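Local coordinates for protein phage related exonuclease (Haemophilus somnus 129PT, PDB 3K93) that probably degrades DNA as a phage-type exonuclease, with a metal site that holds a sodium ion in this crystal, at residues E69-L74 / T112-D117. Numbering follows the deposited sequence.
Sequences EQAIKL and TKCSWD. With NA (sodium ion), chain B.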
loop_
_atom_site.group_PDB
_atom_site.type_symbol
_atom_site.label_atom_id
_atom_site.label_comp_id
_atom_site.label_asym_id
_atom_site.label_seq_id
_atom_site.Cartn_x
_atom_site.Cartn_y
_atom_site.Cartn_z
ATOM N N GLU A 69 23.149 -4.063 22.619
ATOM C CA GLU A 69 24.252 -3.711 23.521
ATOM C C GLU A 69 25.072 -2.544 22.967
ATOM O O GLU A 69 25.276 -1.561 23.668
ATOM C CB GLU A 69 25.141 -4.927 23.914
ATOM C CG GLU A 69 24.787 -6.300 23.274
ATOM N N GLN A 70 25.521 -2.651 21.719
ATOM C CA GLN A 70 26.199 -1.554 21.026
ATOM C C GLN A 70 25.408 -0.253 21.032
ATOM O O GLN A 70 25.991 0.812 21.192
ATOM C CB GLN A 70 26.438 -1.898 19.575
ATOM C CG GLN A 70 27.423 -3.002 19.340
ATOM C CD GLN A 70 27.774 -3.131 17.883
ATOM O OE1 GLN A 70 28.018 -2.118 17.194
ATOM N NE2 GLN A 70 27.826 -4.385 17.388
ATOM N N ALA A 71 24.085 -0.328 20.842
ATOM C CA ALA A 71 23.268 0.883 20.855
ATOM C C ALA A 71 23.356 1.560 22.226
ATOM O O ALA A 71 23.542 2.776 22.307
ATOM C CB ALA A 71 21.790 0.581 20.504
ATOM N N ILE A 72 23.219 0.766 23.290
ATOM C CA ILE A 72 23.228 1.295 24.643
ATOM C C ILE A 72 24.584 1.906 24.982
ATOM O O ILE A 72 24.638 2.947 25.623
ATOM C CB ILE A 72 22.793 0.244 25.663
ATOM C CG1 ILE A 72 21.287 0.006 25.506
ATOM C CG2 ILE A 72 23.121 0.700 27.106
ATOM C CD1 ILE A 72 20.770 -1.155 26.310
ATOM N N LYS A 73 25.665 1.294 24.503
ATOM C CA LYS A 73 27.000 1.867 24.673
ATOM C C LYS A 73 27.106 3.204 23.964
ATOM O O LYS A 73 27.636 4.133 24.524
ATOM C CB LYS A 73 28.127 0.907 24.225
ATOM C CG LYS A 73 28.555 -0.137 25.325
ATOM N N LEU A 74 26.584 3.331 22.758
ATOM C CA LEU A 74 26.643 4.628 22.056
ATOM C C LEU A 74 25.792 5.702 22.791
ATOM O O LEU A 74 26.183 6.881 22.903
ATOM C CB LEU A 74 26.190 4.478 20.604
ATOM C CG LEU A 74 26.221 5.730 19.703
ATOM C CD1 LEU A 74 27.599 6.426 19.691
ATOM C CD2 LEU A 74 25.789 5.401 18.270
ATOM N N THR A 112 16.660 3.195 22.357
ATOM C CA THR A 112 17.465 3.081 21.171
ATOM C C THR A 112 16.629 2.469 20.024
ATOM O O THR A 112 15.942 1.461 20.217
ATOM C CB THR A 112 18.681 2.180 21.425
ATOM O OG1 THR A 112 18.235 0.886 21.850
ATOM C CG2 THR A 112 19.625 2.781 22.463
ATOM N N LYS A 113 16.688 3.077 18.847
ATOM C CA LYS A 113 16.037 2.564 17.658
ATOM C C LYS A 113 17.131 2.354 16.600
ATOM O O LYS A 113 17.706 3.319 16.101
ATOM C CB LYS A 113 15.005 3.576 17.149
ATOM C CG LYS A 113 14.009 4.058 18.246
ATOM C CD LYS A 113 13.056 2.963 18.656
ATOM C CE LYS A 113 12.000 3.519 19.599
ATOM N NZ LYS A 113 11.174 2.455 20.188
ATOM N N CYS A 114 17.394 1.083 16.274
ATOM C CA CYS A 114 18.468 0.707 15.348
ATOM C C CYS A 114 17.941 0.689 13.939
ATOM O O CYS A 114 17.348 -0.276 13.527
ATOM C CB CYS A 114 19.014 -0.690 15.710
ATOM S SG CYS A 114 19.969 -0.649 17.233
ATOM N N SER A 115 18.169 1.761 13.196
ATOM C CA SER A 115 17.696 1.858 11.817
ATOM C C SER A 115 18.254 0.743 10.912
ATOM O O SER A 115 19.405 0.300 11.080
ATOM C CB SER A 115 18.077 3.209 11.235
ATOM O OG SER A 115 17.693 4.263 12.111
ATOM N N TRP A 116 17.443 0.300 9.966
ATOM C CA TRP A 116 17.893 -0.694 9.005
ATOM C C TRP A 116 18.993 -0.188 8.051
ATOM O O TRP A 116 20.060 -0.821 7.906
ATOM C CB TRP A 116 16.706 -1.222 8.190
ATOM C CG TRP A 116 17.089 -2.233 7.186
ATOM C CD1 TRP A 116 17.106 -2.068 5.830
ATOM C CD2 TRP A 116 17.557 -3.572 7.438
ATOM N NE1 TRP A 116 17.547 -3.219 5.225
ATOM C CE2 TRP A 116 17.831 -4.158 6.183
ATOM C CE3 TRP A 116 17.754 -4.334 8.599
ATOM C CZ2 TRP A 116 18.289 -5.488 6.047
ATOM C CZ3 TRP A 116 18.215 -5.672 8.478
ATOM C CH2 TRP A 116 18.489 -6.223 7.211
ATOM N N ASP A 117 18.733 0.939 7.401
ATOM C CA ASP A 117 19.645 1.458 6.407
ATOM C C ASP A 117 19.612 2.981 6.340
ATOM O O ASP A 117 18.837 3.623 7.050
ATOM C CB ASP A 117 19.436 0.743 5.020
ATOM C CG ASP A 117 18.193 1.143 4.292
ATOM O OD1 ASP A 117 17.456 2.071 4.736
ATOM O OD2 ASP A 117 17.986 0.535 3.197
HETATM NA NA NA B . 14.347 0.302 21.597
HETATM O O HOH W 1 11.960 -0.076 22.641
HETATM O O HOH W 2 15.880 -1.811 22.043
HETATM O O HOH W 3 13.297 -0.490 19.683
#
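Thr112 meets helix 68-79 through Ala71. Thr112 CB lies 3.6 Å from Ala71 CB. A chi1 of 58° sets OG1 between the backbone N and the carbonyl carbon, and CG2 anti to the carbonyl carbon. Thr112 CG2 packs 3.7 Å from Ala71 CB. Thr112 CG2 also lies 4.2 Å from Ile72 N, with the Ile72 side chain slightly farther off. The other branch, Thr112 OG1, is 3.8 Å from Ala71 CB. Its hydroxyl has a hydrogen-bond partner outside the two segments. Two residues along strand 108-114, Cys114 adds its sulfur, with Cys114 SG 3.9 Å from Ala71 CB. One small methyl thus touches both strand residues, and the helix comes close: Ala71 CA and Thr112 CA are 6.2 Å apart. The N-to-C directions of helix 69-74 and strand 112-114 differ by 127°.

The backbone of Thr112 does different work. Thr112 O binds the sodium ion at 2.4 Å, together with Asp100, Asp111 and three waters. Lys113 points away from the helix, and its NZ hydrogen-bonds to Gln140. Asp111 and Lys113, with Asp100 from outside this strand, are consistent with a PD-(D/E)XK nuclease site, where magnesium or manganese would probably replace sodium. The contact itself is apolar packing, placing the helix against the strand that carries Asp111 and Thr112, two of the three protein ligands.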